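Local structure of U4/U6 snRNA-associated-splicing factor PRP24 (Saccharomyces cerevisiae, 4N0T) at residues N91-Y96 against K150-T155; D103-I108 against R140-K145; R178-R183 against M226-K231. The protein acts as a recycling factor of the spliceosome, binding U6 snRNA in a complex that anneals it to U4 snRNA. All coordinates share one frame; numbering follows the deposited sequence.

Overall arrangement
Contacts 1 and 2 belong to the second RNA recognition motif, with centres 15 Å apart, and contact 3 to the third. Contact 1 is touched by the bound RNA through Asn91 and Tyr154; contact 2, nested within the loop that contact 1 closes, joins the two helices of the same domain and comes no nearer than about 10 Å to the nucleic acid. Leu104 links them, its methyl groups packing against Tyr96 and Ile151. Contact 3 pairs two central strands of its own sheet and again meets RNA, at Glu179, Met181 and Arg183. Its centre lies 31 Å from that of contact 1 and 41 Å from that of contact 2, and it touches neither.

Contact 1: residues N91-Y96 against K150-T155; sequences NFPPSY and KIEGYT. With nucleotides of chain B.
Asn91 and Thr155 carry the direct polar bond: ND2 of Asn91 donates to O of Thr155 at 2.9 Å, with an angle of 154° at the hydrogen and the donor standing above the carbonyl plane. With CG anti to the backbone N (chi1 -155°), the amide carbon of Asn91 is set between Thr155 O and the uracil. Two waters add bridges between the segments. One donates to the carbonyl oxygens of Asn91 and Tyr154, and the other accepts from Asn91 ND2 and from the backbone N of Thr155.

The other end of the amide faces RNA. OD1 of Asn91 accepts from N3 of U17 of chain B at 2.7 Å, while the backbone N of Asn91 makes a longer bond to the ribose O2' of A18 of chain B. Thr155 thus holds the amide that meets the uracil. O2 of U17 of chain B lies at the edge of the Tyr154 ring, in its plane.

Apolar contacts centre on the two prolines. CA of Pro93 lies over one face of the Tyr154 ring, 4.2 Å from its centroid and 22° off the normal, a CH-pi contact. Pro94 crosses Tyr154 at about a right angle, with CD 3.4 Å from CZ. CG of Pro93 packs on CG2 of Ile151 at 3.7 Å, and the same methyl group is approached by OH of Tyr96, also at 3.7 Å.

Turns shape both sides: type I at Pro93-Tyr96, and type I' at Ile151-Tyr154, where Gly153 adopts backbone angles that call for glycine. The loop after the first strand of an RNA recognition motif here meets the hairpin leading into its last strand, beside bound RNA.

Contact 2: residues D103-I108 against R140-K145; sequences DLLQDI and RYCVEK
Leu105 and Ile108 meet Tyr141, Cys142 and Lys145 in a small, mainly apolar contact, where helix 98-107, with Ile108 following it, packs on helix 136-146 of the second RNA recognition motif. The evidence for its kind is simple: no hydrogen bond crosses it, the two segments together bury 222 Å², and the closest pair of CA atoms, Leu105 and Cys142, is 7.3 Å apart.

Cys142 lies at the middle. Its SG has CG of Leu105 at 3.9 Å and CD1 of Ile108 at 4.0 Å, so the sulphur is met by two side chains of the other segment. Ile108 contributes most of the buried surface on its side. Its CG1 sits between the backbone N and the carbonyl carbon (chi1 57°), the crowded position, and chi2 of 161° extends CD1 onward to the second helix. There CD1 also rests against the backbone, 4.0 Å from CA of Cys142, and comes within 4.2 Å of CB of Lys145.

Tyr141 reaches across from its helix and touches Ile108 with its rim. The carbonyl O of Ile108 lies near the ring plane, 3.4 Å from CE2, and CB of Ile108 approaches the same ring carbon. One face of this ring is covered from within its own helix, where CG of Lys145 stands 3.6 Å above the plane, nearer the ring's border than its middle. Across the contact Lys145 takes part through the root of its side chain, CB near Ile108 CD1, while NZ is carried off from the other segment.

Around this contact, Val110 touches both Leu105 and Cys142, and Leu146 packs against both Leu105 and Ile108. Toward the sheet, Cys142 and Val143 rest on Leu87 of strand 86-90, Val143 also reaches Val160 of strand 154-160, and Leu104 of the first helix packs on Leu156 of that strand.

Contact 3: residues R178-R183 against M226-K231; sequences REIMIR and MVFENK. With nucleotides of chain B.
Phe228 N donates to Arg178 O at 2.8 Å, nearly straight (174°), and CA of Val227 makes a CA-H...O contact with the same oxygen at 3.4 Å. Arg178 also bonds through its side chain. The chain bends at chi3 (-74°), turning NE out of line with the stem. NH1 donates to O of Phe228 at 2.9 Å, with that oxygen in the guanidinium plane. Glu206 and Glu176 complete the site with salt bridges to NH1 and NE. An alanine here would probably leave O of Phe228 without its side-chain donor and both glutamates without their positive mate.

Ile180 and Met226 form the antiparallel hydrogen-bonded pair, with Ile180 N 2.8 Å from Met226 O and a second bond returning from Met226 N to Ile180 O. On their face of the sheet CG1 of Ile180 lies 3.7 Å from CB of Met226, and CD1 of Ile180 meets the edge of the Phe228 ring. Phe199 of helix 192-199 packs on this face.

Glu179 and Val227, the non-hydrogen-bonded pair, point to the other face. There OE1 of Glu179 accepts from N4 of C14 of chain B at 2.8 Å and is also bonded to Thr174. Farther along, the Arg183 guanidinium lies over A62 of chain B. Such pairing of the first and third strands forms the centre of an RNA recognition motif, with one face against the helices and the other against RNA.

Contact 1: residues N91-Y96 against K150-T155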
# COMPACT_ATOMS: atom_id res chain seq x y z
N ASN A 91 7.45 2.95 5.20
CA ASN A 91 7.24 4.08 6.10
C ASN A 91 7.80 5.41 5.57
O ASN A 91 8.24 6.27 6.35
CB ASN A 91 7.79 3.81 7.50
CG ASN A 91 7.08 4.65 8.57
OD1 ASN A 91 5.87 4.87 8.49
ND2 ASN A 91 7.85 5.14 9.54
N PHE A 92 7.80 5.56 4.25
CA PHE A 92 7.89 6.91 3.68
C PHE A 92 6.55 7.60 3.92
O PHE A 92 5.56 6.94 4.24
CB PHE A 92 8.28 6.87 2.19
CG PHE A 92 7.61 5.78 1.38
CD1 PHE A 92 6.35 5.97 0.83
CD2 PHE A 92 8.27 4.57 1.13
CE1 PHE A 92 5.74 4.97 0.05
CE2 PHE A 92 7.68 3.57 0.35
CZ PHE A 92 6.42 3.77 -0.18
N PRO A 93 6.50 8.94 3.80
CA PRO A 93 5.23 9.62 4.05
C PRO A 93 4.10 9.14 3.12
O PRO A 93 4.37 8.73 1.99
CB PRO A 93 5.57 11.10 3.76
CG PRO A 93 7.00 11.20 4.10
CD PRO A 93 7.61 9.90 3.61
N PRO A 94 2.85 9.18 3.60
CA PRO A 94 1.66 8.66 2.91
C PRO A 94 1.42 9.24 1.51
O PRO A 94 0.75 8.61 0.69
CB PRO A 94 0.51 9.07 3.83
CG PRO A 94 1.11 9.12 5.17
CD PRO A 94 2.54 9.57 4.99
N SER A 95 1.95 10.43 1.27
CA SER A 95 1.74 11.12 0.01
C SER A 95 2.99 11.08 -0.88
O SER A 95 3.03 11.71 -1.94
CB SER A 95 1.34 12.56 0.27
OG SER A 95 2.34 13.23 1.01
N TYR A 96 4.02 10.35 -0.44
CA TYR A 96 5.20 10.15 -1.28
C TYR A 96 4.81 9.42 -2.55
O TYR A 96 3.99 8.49 -2.53
CB TYR A 96 6.28 9.36 -0.54
CG TYR A 96 7.57 10.12 -0.31
CD1 TYR A 96 7.56 11.45 0.12
CD2 TYR A 96 8.81 9.50 -0.49
CE1 TYR A 96 8.74 12.14 0.33
CE2 TYR A 96 9.99 10.18 -0.27
CZ TYR A 96 9.95 11.50 0.14
OH TYR A 96 11.12 12.19 0.36
N LYS A 150 14.61 10.61 8.68
CA LYS A 150 13.32 11.19 9.05
C LYS A 150 12.79 12.12 7.96
O LYS A 150 13.46 13.08 7.54
CB LYS A 150 13.41 11.90 10.40
CG LYS A 150 13.60 10.94 11.57
CD LYS A 150 13.82 11.70 12.87
CE LYS A 150 13.41 10.88 14.08
NZ LYS A 150 14.16 9.60 14.17
N ILE A 151 11.59 11.82 7.47
CA ILE A 151 10.95 12.60 6.43
C ILE A 151 9.53 12.93 6.87
O ILE A 151 8.71 12.02 7.06
CB ILE A 151 10.90 11.82 5.09
CG1 ILE A 151 12.26 11.20 4.76
CG2 ILE A 151 10.37 12.70 3.96
CD1 ILE A 151 12.30 10.42 3.45
N GLU A 152 9.23 14.22 7.04
CA GLU A 152 7.91 14.65 7.48
C GLU A 152 7.43 13.95 8.76
O GLU A 152 6.23 13.72 8.92
CB GLU A 152 6.87 14.45 6.38
CG GLU A 152 7.19 15.13 5.06
CD GLU A 152 6.14 14.83 4.00
OE1 GLU A 152 5.01 14.44 4.37
OE2 GLU A 152 6.43 14.99 2.79
N GLY A 153 8.36 13.61 9.64
CA GLY A 153 8.01 12.96 10.89
C GLY A 153 8.02 11.44 10.82
O GLY A 153 7.86 10.77 11.84
N TYR A 154 8.21 10.90 9.62
CA TYR A 154 8.24 9.44 9.43
C TYR A 154 9.68 8.93 9.39
O TYR A 154 10.50 9.42 8.61
CB TYR A 154 7.49 9.04 8.15
CG TYR A 154 6.01 9.36 8.18
CD1 TYR A 154 5.53 10.62 7.80
CD2 TYR A 154 5.08 8.40 8.58
CE1 TYR A 154 4.17 10.90 7.83
CE2 TYR A 154 3.72 8.68 8.61
CZ TYR A 154 3.28 9.93 8.24
OH TYR A 154 1.93 10.21 8.27
N THR A 155 9.99 7.93 10.21
CA THR A 155 11.30 7.30 10.17
C THR A 155 11.32 6.28 9.03
O THR A 155 10.67 5.23 9.11
CB THR A 155 11.65 6.61 11.49
OG1 THR A 155 11.68 7.58 12.54
CG2 THR A 155 13.01 5.94 11.40
P U B 17 -1.76 4.30 15.17
OP1 U B 17 -1.42 5.63 14.59
OP2 U B 17 -2.80 4.19 16.21
O5' U B 17 -2.21 3.37 13.95
C5' U B 17 -1.28 2.82 13.02
C4' U B 17 -1.20 3.62 11.75
O4' U B 17 -0.35 4.78 11.97
C3' U B 17 -0.57 2.91 10.56
O3' U B 17 -1.47 2.09 9.84
C2' U B 17 -0.00 4.05 9.73
O2' U B 17 -1.01 4.69 8.96
C1' U B 17 0.47 5.01 10.82
N1 U B 17 1.88 4.71 11.18
C2 U B 17 2.86 5.05 10.24
O2 U B 17 2.59 5.60 9.19
N3 U B 17 4.15 4.74 10.59
C4 U B 17 4.55 4.13 11.75
O4 U B 17 5.74 3.89 11.93
C5 U B 17 3.49 3.80 12.67
C6 U B 17 2.22 4.09 12.36
P A B 18 -1.02 0.61 9.38
OP1 A B 18 -2.12 0.12 8.49
OP2 A B 18 -0.58 -0.19 10.54
O5' A B 18 0.31 0.86 8.52
C5' A B 18 0.29 1.56 7.29
C4' A B 18 1.69 1.88 6.81
O4' A B 18 2.41 2.63 7.83
C3' A B 18 2.59 0.69 6.53
O3' A B 18 2.36 0.12 5.26
C2' A B 18 3.99 1.29 6.69
O2' A B 18 4.32 2.09 5.57
C1' A B 18 3.76 2.22 7.87
N9 A B 18 4.00 1.57 9.17
C8 A B 18 3.08 1.29 10.16
N7 A B 18 3.61 0.73 11.21
C5 A B 18 4.96 0.64 10.91
C6 A B 18 6.05 0.14 11.63
N6 A B 18 5.94 -0.38 12.86
N1 A B 18 7.27 0.18 11.05
C2 A B 18 7.38 0.71 9.82
N3 A B 18 6.42 1.22 9.06
C4 A B 18 5.22 1.15 9.65
O HOH W 1 10.12 8.38 5.95
O HOH W 2 8.00 6.87 11.96

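Contact 2: residues D103-I108 against R140-K145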
# COMPACT_ATOMS: atom_id res chain seq x y z
N ASP A 103 13.79 10.75 -6.43
CA ASP A 103 14.56 11.93 -6.07
C ASP A 103 15.42 11.72 -4.81
O ASP A 103 16.55 12.22 -4.75
CB ASP A 103 13.65 13.16 -5.97
CG ASP A 103 13.03 13.54 -7.31
OD1 ASP A 103 13.58 13.15 -8.36
OD2 ASP A 103 11.98 14.22 -7.31
N LEU A 104 14.91 10.97 -3.84
CA LEU A 104 15.72 10.57 -2.68
C LEU A 104 17.04 9.92 -3.07
O LEU A 104 18.10 10.26 -2.54
CB LEU A 104 14.98 9.56 -1.80
CG LEU A 104 14.09 9.96 -0.63
CD1 LEU A 104 13.77 8.72 0.18
CD2 LEU A 104 14.76 11.01 0.23
N LEU A 105 16.98 8.94 -3.97
CA LEU A 105 18.18 8.24 -4.40
C LEU A 105 19.07 9.15 -5.27
O LEU A 105 20.29 9.08 -5.20
CB LEU A 105 17.83 6.95 -5.15
CG LEU A 105 17.54 5.70 -4.31
CD1 LEU A 105 16.37 5.90 -3.36
CD2 LEU A 105 17.28 4.51 -5.23
N GLN A 106 18.43 9.97 -6.09
CA GLN A 106 19.13 10.95 -6.93
C GLN A 106 20.03 11.83 -6.05
O GLN A 106 21.20 12.09 -6.40
CB GLN A 106 18.08 11.81 -7.64
CG GLN A 106 18.52 12.58 -8.85
CD GLN A 106 17.37 13.39 -9.44
OE1 GLN A 106 16.84 14.30 -8.80
NE2 GLN A 106 16.97 13.04 -10.65
N ASP A 107 19.50 12.25 -4.91
CA ASP A 107 20.22 13.08 -3.93
C ASP A 107 21.51 12.46 -3.39
O ASP A 107 22.43 13.18 -3.00
CB ASP A 107 19.31 13.40 -2.75
CG ASP A 107 18.37 14.55 -3.03
OD1 ASP A 107 18.05 14.80 -4.21
OD2 ASP A 107 17.93 15.20 -2.05
N ILE A 108 21.56 11.13 -3.31
CA ILE A 108 22.75 10.46 -2.82
C ILE A 108 23.49 9.79 -3.98
O ILE A 108 24.27 8.84 -3.80
CB ILE A 108 22.42 9.45 -1.68
CG1 ILE A 108 21.39 8.41 -2.16
CG2 ILE A 108 21.88 10.21 -0.48
CD1 ILE A 108 21.36 7.14 -1.29
N ARG A 140 23.89 -1.16 -0.85
CA ARG A 140 24.37 -1.01 0.53
C ARG A 140 24.47 0.46 0.94
O ARG A 140 24.25 0.81 2.10
CB ARG A 140 25.72 -1.71 0.73
CG ARG A 140 25.67 -3.23 0.64
CD ARG A 140 24.80 -3.86 1.73
NE ARG A 140 24.78 -5.32 1.63
CZ ARG A 140 24.03 -6.12 2.39
NH1 ARG A 140 23.22 -5.60 3.31
NH2 ARG A 140 24.07 -7.43 2.23
N TYR A 141 24.80 1.32 -0.02
CA TYR A 141 24.91 2.75 0.25
C TYR A 141 23.53 3.37 0.54
O TYR A 141 23.40 4.22 1.42
CB TYR A 141 25.63 3.47 -0.91
CG TYR A 141 25.97 4.91 -0.63
CD1 TYR A 141 26.87 5.25 0.38
CD2 TYR A 141 25.41 5.94 -1.38
CE1 TYR A 141 27.19 6.58 0.64
CE2 TYR A 141 25.72 7.28 -1.12
CZ TYR A 141 26.62 7.58 -0.11
OH TYR A 141 26.94 8.89 0.16
N CYS A 142 22.51 2.93 -0.19
CA CYS A 142 21.15 3.39 0.10
C CYS A 142 20.72 3.01 1.51
O CYS A 142 20.06 3.80 2.19
CB CYS A 142 20.15 2.80 -0.90
SG CYS A 142 20.29 3.48 -2.56
N VAL A 143 21.07 1.82 1.96
CA VAL A 143 20.72 1.41 3.32
C VAL A 143 21.44 2.32 4.31
O VAL A 143 20.83 2.84 5.24
CB VAL A 143 21.08 -0.05 3.61
CG1 VAL A 143 20.82 -0.38 5.09
CG2 VAL A 143 20.27 -1.00 2.72
N GLU A 144 22.74 2.53 4.08
CA GLU A 144 23.56 3.36 4.95
C GLU A 144 23.00 4.76 5.12
O GLU A 144 22.90 5.26 6.24
CB GLU A 144 24.99 3.45 4.40
CG GLU A 144 25.93 4.27 5.26
CD GLU A 144 27.20 4.69 4.53
OE1 GLU A 144 27.72 3.91 3.71
OE2 GLU A 144 27.68 5.82 4.78
N LYS A 145 22.61 5.40 4.01
CA LYS A 145 22.17 6.79 4.05
C LYS A 145 20.68 6.99 4.32
O LYS A 145 20.30 8.03 4.86
CB LYS A 145 22.53 7.49 2.74
CG LYS A 145 24.01 7.42 2.37
CD LYS A 145 24.88 8.28 3.28
CE LYS A 145 24.55 9.75 3.13
NZ LYS A 145 25.69 10.62 3.54

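Contact 3: residues R178-R183 against M226-K231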
# COMPACT_ATOMS: atom_id res chain seq x y z
N ARG A 178 -5.03 -14.56 16.79
CA ARG A 178 -4.76 -14.74 18.22
C ARG A 178 -5.48 -13.73 19.10
O ARG A 178 -5.33 -13.76 20.33
CB ARG A 178 -3.25 -14.64 18.49
CG ARG A 178 -2.46 -15.74 17.84
CD ARG A 178 -1.02 -15.75 18.31
NE ARG A 178 -0.18 -14.67 17.78
CZ ARG A 178 0.30 -13.67 18.51
NH1 ARG A 178 -0.00 -13.58 19.80
NH2 ARG A 178 1.08 -12.75 17.96
N GLU A 179 -6.21 -12.80 18.49
CA GLU A 179 -6.87 -11.73 19.24
C GLU A 179 -8.37 -11.92 19.24
O GLU A 179 -8.99 -12.04 18.17
CB GLU A 179 -6.53 -10.35 18.66
CG GLU A 179 -7.17 -9.21 19.48
CD GLU A 179 -6.96 -7.83 18.85
OE1 GLU A 179 -7.08 -7.73 17.60
OE2 GLU A 179 -6.65 -6.86 19.58
N ILE A 180 -8.97 -11.95 20.42
CA ILE A 180 -10.42 -12.01 20.51
C ILE A 180 -10.97 -10.63 20.87
O ILE A 180 -10.26 -9.79 21.47
CB ILE A 180 -10.93 -13.05 21.54
CG1 ILE A 180 -10.36 -12.77 22.93
CG2 ILE A 180 -10.55 -14.47 21.07
CD1 ILE A 180 -11.09 -13.55 24.06
N MET A 181 -12.21 -10.39 20.47
CA MET A 181 -12.94 -9.21 20.91
C MET A 181 -14.09 -9.69 21.79
O MET A 181 -14.84 -10.60 21.43
CB MET A 181 -13.51 -8.43 19.73
CG MET A 181 -14.17 -7.11 20.14
SD MET A 181 -14.84 -6.22 18.70
CE MET A 181 -15.19 -4.65 19.46
N ILE A 182 -14.20 -9.06 22.95
CA ILE A 182 -15.28 -9.36 23.89
C ILE A 182 -16.22 -8.17 23.85
O ILE A 182 -15.79 -7.02 24.04
CB ILE A 182 -14.70 -9.54 25.30
CG1 ILE A 182 -13.63 -10.63 25.29
CG2 ILE A 182 -15.81 -9.86 26.31
CD1 ILE A 182 -12.63 -10.54 26.44
N ARG A 183 -17.50 -8.41 23.59
CA ARG A 183 -18.47 -7.33 23.45
C ARG A 183 -19.59 -7.48 24.46
O ARG A 183 -19.84 -8.58 24.95
CB ARG A 183 -19.06 -7.29 22.02
CG ARG A 183 -18.03 -6.83 20.99
CD ARG A 183 -18.55 -6.88 19.55
NE ARG A 183 -18.66 -8.25 19.04
CZ ARG A 183 -18.80 -8.54 17.74
NH1 ARG A 183 -18.88 -7.55 16.86
NH2 ARG A 183 -18.89 -9.80 17.34
N MET A 226 -8.40 -9.13 23.65
CA MET A 226 -7.48 -9.98 24.39
C MET A 226 -6.66 -10.78 23.39
O MET A 226 -7.20 -11.43 22.48
CB MET A 226 -8.27 -10.91 25.32
CG MET A 226 -7.39 -11.92 26.06
SD MET A 226 -8.39 -12.88 27.22
CE MET A 226 -9.09 -11.59 28.25
N VAL A 227 -5.34 -10.68 23.52
CA VAL A 227 -4.43 -11.41 22.67
C VAL A 227 -3.82 -12.60 23.40
O VAL A 227 -3.24 -12.44 24.48
CB VAL A 227 -3.29 -10.50 22.21
CG1 VAL A 227 -2.28 -11.31 21.42
CG2 VAL A 227 -3.85 -9.37 21.37
N PHE A 228 -3.95 -13.78 22.80
CA PHE A 228 -3.36 -15.00 23.37
C PHE A 228 -2.04 -15.30 22.69
O PHE A 228 -1.85 -14.94 21.52
CB PHE A 228 -4.29 -16.18 23.17
CG PHE A 228 -5.51 -16.13 24.01
CD1 PHE A 228 -6.66 -15.50 23.56
CD2 PHE A 228 -5.52 -16.75 25.27
CE1 PHE A 228 -7.81 -15.45 24.35
CE2 PHE A 228 -6.67 -16.70 26.07
CZ PHE A 228 -7.81 -16.05 25.60
N GLU A 229 -1.14 -15.97 23.41
CA GLU A 229 0.17 -16.31 22.84
C GLU A 229 0.04 -17.24 21.65
O GLU A 229 0.86 -17.18 20.73
CB GLU A 229 1.08 -16.96 23.88
CG GLU A 229 1.83 -15.97 24.75
CD GLU A 229 2.76 -16.66 25.72
OE1 GLU A 229 3.01 -17.88 25.54
OE2 GLU A 229 3.24 -16.00 26.67
N ASN A 230 -0.97 -18.11 21.65
CA ASN A 230 -1.18 -18.96 20.48
C ASN A 230 -2.62 -19.06 20.00
O ASN A 230 -3.58 -18.90 20.77
CB ASN A 230 -0.54 -20.34 20.65
CG ASN A 230 -1.16 -21.13 21.77
OD1 ASN A 230 -2.30 -21.60 21.66
ND2 ASN A 230 -0.43 -21.29 22.87
N LYS A 231 -2.76 -19.34 18.71
CA LYS A 231 -4.06 -19.33 18.05
C LYS A 231 -5.04 -20.35 18.60
O LYS A 231 -6.24 -20.10 18.66
CB LYS A 231 -3.88 -19.54 16.54
CG LYS A 231 -5.13 -19.24 15.75
CD LYS A 231 -5.33 -20.23 14.61
CE LYS A 231 -4.25 -20.09 13.56
NZ LYS A 231 -4.77 -20.50 12.22
P A B 62 -21.07 -13.60 12.63
OP1 A B 62 -20.58 -12.30 13.15
OP2 A B 62 -20.10 -14.67 12.24
O5' A B 62 -22.04 -14.24 13.72
C5' A B 62 -23.08 -13.47 14.32
C4' A B 62 -23.01 -13.54 15.82
O4' A B 62 -21.89 -12.75 16.29
C3' A B 62 -24.22 -12.99 16.56
O3' A B 62 -25.26 -13.94 16.68
C2' A B 62 -23.63 -12.58 17.91
O2' A B 62 -23.45 -13.73 18.73
C1' A B 62 -22.25 -12.08 17.48
N9 A B 62 -22.24 -10.64 17.16
C8 A B 62 -22.16 -10.10 15.90
N7 A B 62 -22.15 -8.79 15.88
C5 A B 62 -22.23 -8.43 17.23
C6 A B 62 -22.25 -7.18 17.87
N6 A B 62 -22.21 -6.01 17.23
N1 A B 62 -22.32 -7.19 19.22
C2 A B 62 -22.36 -8.36 19.86
N3 A B 62 -22.34 -9.60 19.36
C4 A B 62 -22.27 -9.56 18.02
P C B 14 -9.68 1.43 16.77
OP1 C B 14 -10.40 2.74 16.69
OP2 C B 14 -8.79 1.01 15.65
O5' C B 14 -8.78 1.39 18.08
C5' C B 14 -9.27 1.83 19.34
C4' C B 14 -8.84 0.91 20.45
O4' C B 14 -9.44 -0.39 20.25
C3' C B 14 -7.35 0.61 20.54
O3' C B 14 -6.61 1.60 21.23
C2' C B 14 -7.32 -0.73 21.26
O2' C B 14 -7.59 -0.54 22.65
C1' C B 14 -8.56 -1.40 20.67
N1 C B 14 -8.29 -2.33 19.54
C2 C B 14 -7.65 -3.53 19.82
O2 C B 14 -7.26 -3.75 20.98
N3 C B 14 -7.46 -4.43 18.84
C4 C B 14 -7.89 -4.18 17.60
N4 C B 14 -7.66 -5.12 16.69
C5 C B 14 -8.56 -2.96 17.27
C6 C B 14 -8.75 -2.08 18.27
P A B 13 -13.69 3.12 19.66
OP1 A B 13 -12.54 4.06 19.85
OP2 A B 13 -14.51 3.10 18.42
O5' A B 13 -13.10 1.67 19.93
C5' A B 13 -13.63 0.54 19.27
C4' A B 13 -12.54 -0.16 18.50
O4' A B 13 -12.98 -1.50 18.15
C3' A B 13 -12.13 0.51 17.19
O3' A B 13 -10.74 0.25 16.98
C2' A B 13 -12.93 -0.29 16.17
O2' A B 13 -12.43 -0.23 14.85
C1' A B 13 -12.81 -1.68 16.76
N9 A B 13 -13.76 -2.68 16.31
C8 A B 13 -15.13 -2.66 16.29
N7 A B 13 -15.66 -3.78 15.87
C5 A B 13 -14.57 -4.60 15.62
C6 A B 13 -14.46 -5.92 15.16
N6 A B 13 -15.51 -6.68 14.86
N1 A B 13 -13.22 -6.43 15.03
C2 A B 13 -12.17 -5.68 15.34
N3 A B 13 -12.14 -4.42 15.78
C4 A B 13 -13.39 -3.94 15.90